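Local structure of cytochrome c7 (Geobacter sulfurreducens, 3H33) at residues G36-D39 and V44-H47. The protein probably carries electrons through three bound haems, as a cytochrome c7 involved in the respiration of Fe(III). Residues are numbered along the deposited sequence; the frame is centred on the assembly and turned at random.
With HEM (protoporphyrin IX containing Fe), chain D.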
ATOM      1  N   GLY A  36      -4.359 -10.758   7.247  1.00 49.66           N
ATOM      2  CA  GLY A  36      -3.235 -11.651   7.048  1.00 45.17           C
ATOM      3  C   GLY A  36      -2.582 -11.334   5.715  1.00 43.02           C
ATOM      4  O   GLY A  36      -2.751 -10.241   5.178  1.00 42.73           O
ATOM      5  N   ARG A  37      -1.837 -12.292   5.179  1.00 39.71           N
ATOM      6  CA  ARG A  37      -1.173 -12.124   3.896  1.00 38.80           C
ATOM      7  C   ARG A  37      -2.236 -11.862   2.834  1.00 38.08           C
ATOM      8  O   ARG A  37      -3.348 -12.378   2.924  1.00 38.59           O
ATOM      9  CB  ARG A  37      -0.412 -13.408   3.553  1.00 39.10           C
ATOM     10  CG  ARG A  37       0.799 -13.259   2.652  1.00 37.73           C
ATOM     11  CD  ARG A  37       1.589 -14.565   2.692  1.00 38.27           C
ATOM     12  NE  ARG A  37       2.993 -14.409   2.330  1.00 38.65           N
ATOM     13  CZ  ARG A  37       3.508 -14.735   1.152  1.00 39.10           C
ATOM     14  NH1 ARG A  37       4.801 -14.556   0.921  1.00 38.85           N
ATOM     15  NH2 ARG A  37       2.735 -15.245   0.207  1.00 36.54           N
ATOM     16  N   ILE A  38      -1.909 -11.039   1.845  1.00 36.95           N
ATOM     17  CA  ILE A  38      -2.848 -10.768   0.765  1.00 36.50           C
ATOM     18  C   ILE A  38      -2.326 -11.582  -0.413  1.00 38.16           C
ATOM     19  O   ILE A  38      -1.262 -11.289  -0.963  1.00 38.79           O
ATOM     20  CB  ILE A  38      -2.894  -9.266   0.405  1.00 36.30           C
ATOM     21  CG1 ILE A  38      -3.435  -8.473   1.599  1.00 34.53           C
ATOM     22  CG2 ILE A  38      -3.776  -9.046  -0.826  1.00 36.07           C
ATOM     23  CD1 ILE A  38      -3.472  -6.980   1.384  1.00 32.63           C
ATOM     24  N   ASP A  39      -3.064 -12.625  -0.781  1.00 38.35           N
ATOM     25  CA  ASP A  39      -2.644 -13.496  -1.868  1.00 38.96           C
ATOM     26  C   ASP A  39      -2.523 -12.798  -3.213  1.00 37.40           C
ATOM     27  O   ASP A  39      -3.406 -12.046  -3.625  1.00 35.59           O
ATOM     28  CB  ASP A  39      -3.589 -14.694  -1.976  0.50 38.70           C
ATOM     29  CG  ASP A  39      -3.528 -15.587  -0.752  0.50 40.21           C
ATOM     30  OD1 ASP A  39      -2.406 -15.933  -0.321  0.50 40.18           O
ATOM     31  OD2 ASP A  39      -4.600 -15.945  -0.224  0.50 40.51           O
ATOM     32  N   VAL A  44       1.450  -5.235 -10.055  1.00 33.80           N
ATOM     33  CA  VAL A  44       0.159  -4.896 -10.637  1.00 32.75           C
ATOM     34  C   VAL A  44      -0.914  -4.599  -9.597  1.00 32.50           C
ATOM     35  O   VAL A  44      -1.755  -3.723  -9.803  1.00 33.19           O
ATOM     36  CB  VAL A  44      -0.347  -6.019 -11.566  1.00 33.14           C
ATOM     37  CG1 VAL A  44      -1.767  -5.711 -12.035  1.00 30.86           C
ATOM     38  CG2 VAL A  44       0.587  -6.147 -12.775  1.00 33.96           C
ATOM     39  N   MET A  45      -0.897  -5.324  -8.485  1.00 30.17           N
ATOM     40  CA  MET A  45      -1.890  -5.085  -7.446  1.00 30.32           C
ATOM     41  C   MET A  45      -1.580  -3.760  -6.740  1.00 28.12           C
ATOM     42  O   MET A  45      -2.470  -2.947  -6.505  1.00 28.06           O
ATOM     43  CB  MET A  45      -1.895  -6.239  -6.438  1.00 30.27           C
ATOM     44  CG  MET A  45      -3.062  -6.202  -5.456  1.00 33.83           C
ATOM     45  SD  MET A  45      -3.140  -7.668  -4.387  1.00 35.74           S
ATOM     46  CE  MET A  45      -3.981  -8.839  -5.481  1.00 36.40           C
ATOM     47  N   ALA A  46      -0.309  -3.542  -6.422  1.00 26.85           N
ATOM     48  CA  ALA A  46       0.109  -2.314  -5.749  1.00 26.26           C
ATOM     49  C   ALA A  46      -0.229  -1.086  -6.580  1.00 26.10           C
ATOM     50  O   ALA A  46      -0.637  -0.055  -6.044  1.00 25.10           O
ATOM     51  CB  ALA A  46       1.598  -2.349  -5.479  1.00 22.77           C
ATOM     52  N   HIS A  47      -0.052  -1.195  -7.891  1.00 25.87           N
ATOM     53  CA  HIS A  47      -0.340  -0.071  -8.773  1.00 27.27           C
ATOM     54  C   HIS A  47      -1.826   0.042  -9.038  1.00 27.06           C
ATOM     55  O   HIS A  47      -2.284   1.031  -9.598  1.00 27.68           O
ATOM     56  CB  HIS A  47       0.425  -0.222 -10.089  1.00 26.34           C
ATOM     57  CG  HIS A  47       1.907  -0.114  -9.927  1.00 28.01           C
ATOM     58  ND1 HIS A  47       2.819  -0.434 -10.905  1.00 28.36           N
ATOM     59  CD2 HIS A  47       2.641   0.273  -8.854  1.00 26.10           C
ATOM     60  CE1 HIS A  47       4.044  -0.241 -10.398  1.00 29.32           C
ATOM     61  NE2 HIS A  47       3.987   0.190  -9.153  1.00 26.63           N
TER
HETATM   62  CHA HEM D  77       6.575  -2.252  -7.609  1.00 31.83           C
HETATM   63  CHB HEM D  77       7.255   1.138 -10.939  1.00 30.27           C
HETATM   64  CHC HEM D  77       4.098   3.975  -8.764  1.00 27.63           C
HETATM   65  CHD HEM D  77       4.105   0.944  -5.072  1.00 28.82           C
HETATM   66  C1A HEM D  77       7.008  -1.603  -8.753  1.00 32.64           C
HETATM   67  C2A HEM D  77       7.878  -2.181  -9.762  1.00 35.58           C
HETATM   68  C3A HEM D  77       8.105  -1.205 -10.680  1.00 34.74           C
HETATM   69  C4A HEM D  77       7.356  -0.048 -10.234  1.00 32.39           C
HETATM   70  CMA HEM D  77       8.991  -1.299 -11.926  1.00 32.73           C
HETATM   71  CAA HEM D  77       8.406  -3.621  -9.778  1.00 37.46           C
HETATM   72  CBA HEM D  77       9.628  -3.733  -8.879  1.00 43.06           C
HETATM   73  CGA HEM D  77      10.853  -3.080  -9.487  1.00 46.72           C
HETATM   74  O1A HEM D  77      11.648  -2.469  -8.737  1.00 47.76           O
HETATM   75  O2A HEM D  77      11.026  -3.193 -10.719  1.00 49.35           O
HETATM   76  C1B HEM D  77       6.456   2.225 -10.638  1.00 28.60           C
HETATM   77  C2B HEM D  77       6.252   3.368 -11.514  1.00 28.67           C
HETATM   78  C3B HEM D  77       5.313   4.163 -10.953  1.00 27.65           C
HETATM   79  C4B HEM D  77       4.960   3.481  -9.704  1.00 28.41           C
HETATM   80  CMB HEM D  77       6.904   3.576 -12.869  1.00 26.07           C
HETATM   81  CAB HEM D  77       4.686   5.422 -11.558  1.00 25.60           C
HETATM   82  CBB HEM D  77       3.930   5.250 -12.873  1.00 23.64           C
HETATM   83  C1C HEM D  77       3.819   3.385  -7.549  1.00 28.20           C
HETATM   84  C2C HEM D  77       3.091   4.045  -6.481  1.00 28.83           C
HETATM   85  C3C HEM D  77       3.173   3.209  -5.400  1.00 28.56           C
HETATM   86  C4C HEM D  77       3.914   2.057  -5.842  1.00 27.78           C
HETATM   87  CMC HEM D  77       2.506   5.459  -6.520  1.00 25.77           C
HETATM   88  CAC HEM D  77       2.697   3.429  -3.955  1.00 28.40           C
HETATM   89  CBC HEM D  77       1.261   3.915  -3.822  1.00 26.70           C
HETATM   90  C1D HEM D  77       4.708  -0.226  -5.452  1.00 30.52           C
HETATM   91  C2D HEM D  77       4.853  -1.381  -4.599  1.00 31.25           C
HETATM   92  C3D HEM D  77       5.505  -2.293  -5.346  1.00 31.53           C
HETATM   93  C4D HEM D  77       5.765  -1.704  -6.631  1.00 30.45           C
HETATM   94  CMD HEM D  77       4.425  -1.495  -3.137  1.00 30.95           C
HETATM   95  CAD HEM D  77       6.007  -3.631  -4.878  1.00 31.59           C
HETATM   96  CBD HEM D  77       5.012  -4.759  -5.022  1.00 33.66           C
HETATM   97  CGD HEM D  77       5.610  -6.089  -4.608  1.00 37.24           C
HETATM   98  O1D HEM D  77       6.353  -6.121  -3.605  1.00 39.00           O
HETATM   99  O2D HEM D  77       5.334  -7.101  -5.279  1.00 37.85           O
HETATM  100  NA  HEM D  77       6.668  -0.311  -9.069  1.00 31.41           N
HETATM  101  NB  HEM D  77       5.644   2.284  -9.544  1.00 28.35           N
HETATM  102  NC  HEM D  77       4.334   2.178  -7.133  1.00 27.48           N
HETATM  103  ND  HEM D  77       5.288  -0.420  -6.677  1.00 29.85           N
HETATM  104 FE   HEM D  77       5.469   0.910  -8.104  1.00 27.20          FE
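His47 NE2 binds a haem iron at 2.0 Å, and two residues earlier in the chain Met45 reaches the other way, to Ile38 and Asp39. This is the cytochrome c7 fold, in which a two-stranded antiparallel sheet, short helices and loops surround three haems. His69 takes the other axial place on this iron, giving bis-histidine ligation. The imidazole plane of His47 lies nearer the NA–NC diagonal of the porphyrin than NB–ND, turned so that C4A falls in plane at the ring's edge; CE1 is 2.9 Å from NA. Beside it the methyl of Ala46 rests on pyrrole D, with CB 3.5 Å from C2D.

The contact between the segments is small, near the surface, made by van der Waals touches with no hydrogen bond across it. Met45 sends CG anti to its backbone N (chi1 -170°) and stays extended through chi2, which carries SD to 3.9 Å from Ile38 CG2. Ile38 itself lies against a second haem, and its backbone N is hydrogen-bonded to a propionate oxygen of that cofactor. The contact therefore joins the surroundings of two haems, across the loop that leads into helix 43-46. Asp42, just ahead of that helix, accepts a hydrogen bond at OD1 from Met45 N. Past the sulfur the methionine chain bends (chi3 -82°), setting its terminal methyl CE 3.7 Å from the backbone carbonyl O of Asp39.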